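Local coordinates for reticulocyte binding protein (Streptococcus agalactiae COH1, PDB 3FAW), which probably hydrolyses alpha-1,6-glucosidic linkages in pullulan and related branched glucans at the cell surface, as a pullulanase of the alpha-amylase family, at residues S350-S355 / I442-S447. Residues are numbered along the deposited sequence; the frame is centred on the assembly and turned at random.
Sequences SYFALS and IKYLTS
In the TIM barrel of this pullulanase, helices wrap the parallel strands, and the helix that leads into strand 453-456 carries Tyr444, which packs against Phe352 in the long loop between strand 312-315 and helix 367-381. It is a worked example of how a piece of irregular loop, 350-355, can be fitted to helix residues 442-447 with no direct hydrogen bond between them. The two rings meet obliquely, their centroids 6.0 Å apart and their planes at 46°. Phe352 leads with one ortho corner, CD1, which comes 4.0 Å from Tyr444 CD2, while the neighbouring CE1 lies against the Tyr444 CB methylene. Because Tyr444 holds CG anti to its own nitrogen (chi1 167°), the phenol reaches across to the loop and sets CE2 3.7 Å from Phe352 O. The next residue, Leu445, brings CD1 to 4.3 Å from Tyr351 O, a purely van der Waals approach; its side chain also rests on Phe454 of the barrel strand. Around the pair, Tyr220 meets the Phe352 ring and Pro246 touches Tyr444. The Tyr351 hydroxyl bonds to Val391 O, leading away from 442-447, while its side chain touches Val437 earlier on the same helix.

Each partner carries its own bracing. Ser350 OG accepts from Ala353 N at 3.0 Å, an ST motif that holds the loop's turn around Phe352. On the helix, Ile442 O takes both the amide and the hydroxyl of Thr446 from opposite faces of its plane, the OG1 bond being 2.6 Å long. A water bridges the two segments, donating to Phe352 O at 2.8 Å and accepting from Tyr444 OH at 2.7 Å.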
# COMPACT_ATOMS: atom_id res chain seq x y z
N SER A 350 -10.97 7.81 5.09
CA SER A 350 -11.96 6.72 5.09
C SER A 350 -11.37 5.44 4.49
O SER A 350 -10.45 5.49 3.66
CB SER A 350 -13.22 7.13 4.31
OG SER A 350 -14.22 6.12 4.39
N TYR A 351 -11.90 4.30 4.94
CA TYR A 351 -11.48 2.99 4.44
C TYR A 351 -12.55 2.33 3.56
O TYR A 351 -12.29 1.28 2.97
CB TYR A 351 -11.09 2.07 5.61
CG TYR A 351 -9.83 2.53 6.32
CD1 TYR A 351 -8.64 2.71 5.61
CD2 TYR A 351 -9.82 2.80 7.69
CE1 TYR A 351 -7.49 3.13 6.24
CE2 TYR A 351 -8.66 3.23 8.33
CZ TYR A 351 -7.50 3.40 7.59
OH TYR A 351 -6.34 3.82 8.20
N PHE A 352 -13.72 2.96 3.47
CA PHE A 352 -14.82 2.51 2.61
C PHE A 352 -15.15 3.52 1.52
O PHE A 352 -15.47 3.14 0.39
CB PHE A 352 -16.10 2.31 3.44
CG PHE A 352 -16.04 1.15 4.39
CD1 PHE A 352 -16.61 -0.07 4.06
CD2 PHE A 352 -15.46 1.30 5.64
CE1 PHE A 352 -16.58 -1.14 4.95
CE2 PHE A 352 -15.42 0.24 6.54
CZ PHE A 352 -15.98 -0.98 6.19
N ALA A 353 -15.11 4.81 1.87
CA ALA A 353 -15.50 5.88 0.96
C ALA A 353 -14.35 6.33 0.06
O ALA A 353 -13.25 6.61 0.54
CB ALA A 353 -16.04 7.06 1.75
N LEU A 354 -14.62 6.39 -1.24
CA LEU A 354 -13.63 6.78 -2.25
C LEU A 354 -13.32 8.26 -2.17
O LEU A 354 -14.13 9.06 -1.70
CB LEU A 354 -14.14 6.46 -3.66
CG LEU A 354 -14.38 4.99 -3.99
CD1 LEU A 354 -15.04 4.82 -5.37
CD2 LEU A 354 -13.09 4.20 -3.91
N SER A 355 -12.12 8.62 -2.63
CA SER A 355 -11.73 10.02 -2.76
C SER A 355 -12.56 10.67 -3.87
O SER A 355 -12.87 10.04 -4.88
CB SER A 355 -10.24 10.11 -3.09
OG SER A 355 -9.83 11.46 -3.26
N ILE A 442 -12.10 -4.54 3.16
CA ILE A 442 -11.54 -5.45 2.16
C ILE A 442 -12.65 -6.28 1.50
O ILE A 442 -12.64 -6.47 0.28
CB ILE A 442 -10.46 -6.38 2.77
CG1 ILE A 442 -9.19 -5.59 3.12
CG2 ILE A 442 -10.13 -7.53 1.81
CD1 ILE A 442 -8.34 -5.19 1.92
N LYS A 443 -13.61 -6.75 2.29
CA LYS A 443 -14.75 -7.51 1.75
C LYS A 443 -15.67 -6.65 0.88
O LYS A 443 -16.16 -7.10 -0.15
CB LYS A 443 -15.58 -8.12 2.89
CG LYS A 443 -14.94 -9.30 3.59
CD LYS A 443 -15.67 -9.64 4.88
CE LYS A 443 -17.04 -10.25 4.62
NZ LYS A 443 -17.87 -10.26 5.85
N TYR A 444 -15.91 -5.41 1.32
CA TYR A 444 -16.74 -4.47 0.57
C TYR A 444 -16.08 -4.11 -0.77
O TYR A 444 -16.71 -4.23 -1.82
CB TYR A 444 -17.02 -3.21 1.40
CG TYR A 444 -17.60 -2.06 0.59
CD1 TYR A 444 -18.93 -2.07 0.18
CD2 TYR A 444 -16.81 -0.98 0.22
CE1 TYR A 444 -19.46 -1.01 -0.57
CE2 TYR A 444 -17.32 0.07 -0.52
CZ TYR A 444 -18.64 0.06 -0.92
OH TYR A 444 -19.13 1.12 -1.66
N LEU A 445 -14.82 -3.69 -0.72
CA LEU A 445 -14.09 -3.36 -1.95
C LEU A 445 -14.03 -4.55 -2.91
O LEU A 445 -14.22 -4.37 -4.12
CB LEU A 445 -12.69 -2.85 -1.63
CG LEU A 445 -12.66 -1.51 -0.87
CD1 LEU A 445 -11.25 -1.19 -0.35
CD2 LEU A 445 -13.19 -0.37 -1.75
N THR A 446 -13.78 -5.75 -2.38
CA THR A 446 -13.71 -6.94 -3.23
C THR A 446 -15.04 -7.24 -3.91
O THR A 446 -15.09 -7.35 -5.13
CB THR A 446 -13.29 -8.20 -2.43
OG1 THR A 446 -12.06 -7.97 -1.75
CG2 THR A 446 -13.13 -9.40 -3.36
N SER A 447 -16.10 -7.37 -3.13
CA SER A 447 -17.39 -7.81 -3.65
C SER A 447 -18.14 -6.71 -4.41
O SER A 447 -18.81 -7.00 -5.40
CB SER A 447 -18.27 -8.37 -2.52
OG SER A 447 -18.58 -7.38 -1.56
O HOH W 1 -17.53 3.27 -1.49